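Local coordinates for cell division control protein 53 (Saccharomyces cerevisiae, PDB 3O2P) that serves as the cullin scaffold of SCF ubiquitin ligases, probably helping to position substrate and ubiquitin-conjugating enzyme, and is represented here by its neddylation domain, at residues B[19-24]-B[62-67]. Residues are numbered along the deposited sequence; the frame is centred on the assembly and turned at random.
Sequences ERQIFL and VKRAID
Helices 8-35 and 59-71 of the winged-helix neddylation domain meet here; the axes of segments 19-24 and 62-67 cross at -65° and approach to 9.0 Å. Ala-65 presents just a methyl, consistent with the 5.8 Å between its CA and that of Gln-21. Apolar contact fills one side of the crossing. Leu-24 CB meets Ala-65 CB at 3.9 Å, while Leu-24 CD1 reaches along helix 59-71 to Val-62, more loosely touching CG2 at 4.4 Å and, in van der Waals contact, the backbone N. Helix 40-51 closes over Leu-24 through Cys-47 and Ser-51.

Polar contact centres on Gln-21. Its chain folds at chi2 (-51°), so that it crosses Arg-64 nearly perpendicularly, amide and guanidinium planes 42° apart. Gln-21 NE2 lies 3.2 Å from Ala-65 N, but both are donors; its hydrogen bond goes instead to Met-61 O. A water 2.5 Å from Gln-21 OE1 probably donates to it and weakly accepts from Arg-64 NH2.

The Met-61 bond thus sets the amide's flip, with the water as probable support. That water lies in plane at the edge of both guanidiniums, and may ease the proximity of Arg-20 NE and Arg-64 NH2, 5.5 Å apart.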
loop_
_atom_site.group_PDB
_atom_site.type_symbol
_atom_site.label_atom_id
_atom_site.label_comp_id
_atom_site.label_asym_id
_atom_site.label_seq_id
_atom_site.Cartn_x
_atom_site.Cartn_y
_atom_site.Cartn_z
ATOM N N GLU B 19 28.053 -2.585 4.806
ATOM C CA GLU B 19 28.816 -1.605 5.572
ATOM C C GLU B 19 28.515 -0.176 5.140
ATOM O O GLU B 19 28.479 0.730 5.973
ATOM C CB GLU B 19 30.310 -1.877 5.465
ATOM C CG GLU B 19 30.749 -3.130 6.199
ATOM C CD GLU B 19 32.202 -3.498 5.913
ATOM O OE1 GLU B 19 32.900 -2.716 5.215
ATOM O OE2 GLU B 19 32.639 -4.573 6.388
ATOM N N ARG B 20 28.317 0.032 3.841
ATOM C CA ARG B 20 27.859 1.332 3.366
ATOM C C ARG B 20 26.482 1.653 3.950
ATOM O O ARG B 20 26.275 2.726 4.522
ATOM C CB ARG B 20 27.822 1.379 1.832
ATOM C CG ARG B 20 29.214 1.367 1.186
ATOM C CD ARG B 20 29.186 1.725 -0.299
ATOM N NE ARG B 20 28.686 0.635 -1.130
ATOM C CZ ARG B 20 29.447 -0.114 -1.927
ATOM N NH1 ARG B 20 30.752 0.118 -2.021
ATOM N NH2 ARG B 20 28.898 -1.089 -2.642
ATOM N N GLN B 21 25.550 0.711 3.810
ATOM C CA GLN B 21 24.168 0.922 4.234
ATOM C C GLN B 21 24.056 1.180 5.726
ATOM O O GLN B 21 23.355 2.098 6.150
ATOM C CB GLN B 21 23.299 -0.263 3.818
ATOM C CG GLN B 21 23.189 -0.375 2.291
ATOM C CD GLN B 21 22.789 0.945 1.664
ATOM O OE1 GLN B 21 23.533 1.538 0.870
ATOM N NE2 GLN B 21 21.621 1.431 2.043
ATOM N N ILE B 22 24.760 0.384 6.522
ATOM C CA ILE B 22 24.777 0.590 7.958
ATOM C C ILE B 22 25.305 1.984 8.299
ATOM O O ILE B 22 24.810 2.634 9.217
ATOM C CB ILE B 22 25.613 -0.480 8.673
ATOM C CG1 ILE B 22 24.788 -1.763 8.829
ATOM C CG2 ILE B 22 26.080 0.032 10.037
ATOM C CD1 ILE B 22 25.619 -2.978 9.234
ATOM N N PHE B 23 26.308 2.448 7.562
ATOM C CA PHE B 23 26.825 3.784 7.826
ATOM C C PHE B 23 25.797 4.855 7.460
ATOM O O PHE B 23 25.568 5.787 8.232
ATOM C CB PHE B 23 28.151 4.035 7.098
ATOM C CG PHE B 23 28.611 5.459 7.179
ATOM C CD1 PHE B 23 29.349 5.907 8.262
ATOM C CD2 PHE B 23 28.273 6.357 6.184
ATOM C CE1 PHE B 23 29.758 7.236 8.340
ATOM C CE2 PHE B 23 28.671 7.682 6.253
ATOM C CZ PHE B 23 29.413 8.126 7.333
ATOM N N LEU B 24 25.170 4.716 6.292
ATOM C CA LEU B 24 24.235 5.726 5.815
ATOM C C LEU B 24 22.965 5.762 6.652
ATOM O O LEU B 24 22.361 6.818 6.822
ATOM C CB LEU B 24 23.871 5.504 4.347
ATOM C CG LEU B 24 24.976 5.707 3.321
ATOM C CD1 LEU B 24 24.550 5.177 1.950
ATOM C CD2 LEU B 24 25.364 7.177 3.261
ATOM N N VAL B 62 21.641 6.036 -0.705
ATOM C CA VAL B 62 20.948 6.803 0.324
ATOM C C VAL B 62 19.460 6.444 0.375
ATOM O O VAL B 62 18.889 6.274 1.452
ATOM C CB VAL B 62 21.124 8.314 0.138
ATOM C CG1 VAL B 62 20.343 9.078 1.226
ATOM C CG2 VAL B 62 22.594 8.678 0.215
ATOM N N LYS B 63 18.852 6.306 -0.797
ATOM C CA LYS B 63 17.452 5.932 -0.898
ATOM C C LYS B 63 17.173 4.543 -0.322
ATOM O O LYS B 63 16.152 4.358 0.333
ATOM C CB LYS B 63 16.984 6.033 -2.342
ATOM C CG LYS B 63 17.103 7.445 -2.876
ATOM C CD LYS B 63 16.394 7.598 -4.201
ATOM C CE LYS B 63 14.918 7.353 -4.052
ATOM N NZ LYS B 63 14.248 7.281 -5.368
ATOM N N ARG B 64 18.060 3.578 -0.566
ATOM C CA ARG B 64 17.938 2.266 0.081
ATOM C C ARG B 64 17.955 2.409 1.607
ATOM O O ARG B 64 17.122 1.826 2.305
ATOM C CB ARG B 64 19.033 1.287 -0.378
ATOM C CG ARG B 64 18.902 0.871 -1.846
ATOM C CD ARG B 64 19.626 -0.446 -2.170
ATOM N NE ARG B 64 21.043 -0.430 -1.816
ATOM C CZ ARG B 64 21.991 0.176 -2.525
ATOM N NH1 ARG B 64 21.682 0.834 -3.636
ATOM N NH2 ARG B 64 23.249 0.125 -2.119
ATOM N N ALA B 65 18.899 3.193 2.118
ATOM C CA ALA B 65 18.977 3.466 3.550
ATOM C C ALA B 65 17.659 4.079 4.054
ATOM O O ALA B 65 17.122 3.680 5.100
ATOM C CB ALA B 65 20.169 4.395 3.848
ATOM N N ILE B 66 17.130 5.042 3.300
ATOM C CA ILE B 66 15.867 5.674 3.663
ATOM C C ILE B 66 14.736 4.650 3.723
ATOM O O ILE B 66 13.912 4.662 4.646
ATOM C CB ILE B 66 15.494 6.828 2.701
ATOM C CG1 ILE B 66 16.459 8.004 2.891
ATOM C CG2 ILE B 66 14.076 7.312 2.955
ATOM C CD1 ILE B 66 16.219 9.137 1.936
ATOM N N ASP B 67 14.692 3.762 2.739
ATOM C CA ASP B 67 13.649 2.755 2.696
ATOM C C ASP B 67 13.718 1.838 3.917
ATOM O O ASP B 67 12.695 1.527 4.503
ATOM C CB ASP B 67 13.753 1.938 1.416
ATOM C CG ASP B 67 12.573 1.013 1.236
ATOM O OD1 ASP B 67 12.605 -0.111 1.774
ATOM O OD2 ASP B 67 11.598 1.417 0.575
HETATM O O HOH W 1 25.145 0.146 -0.418
#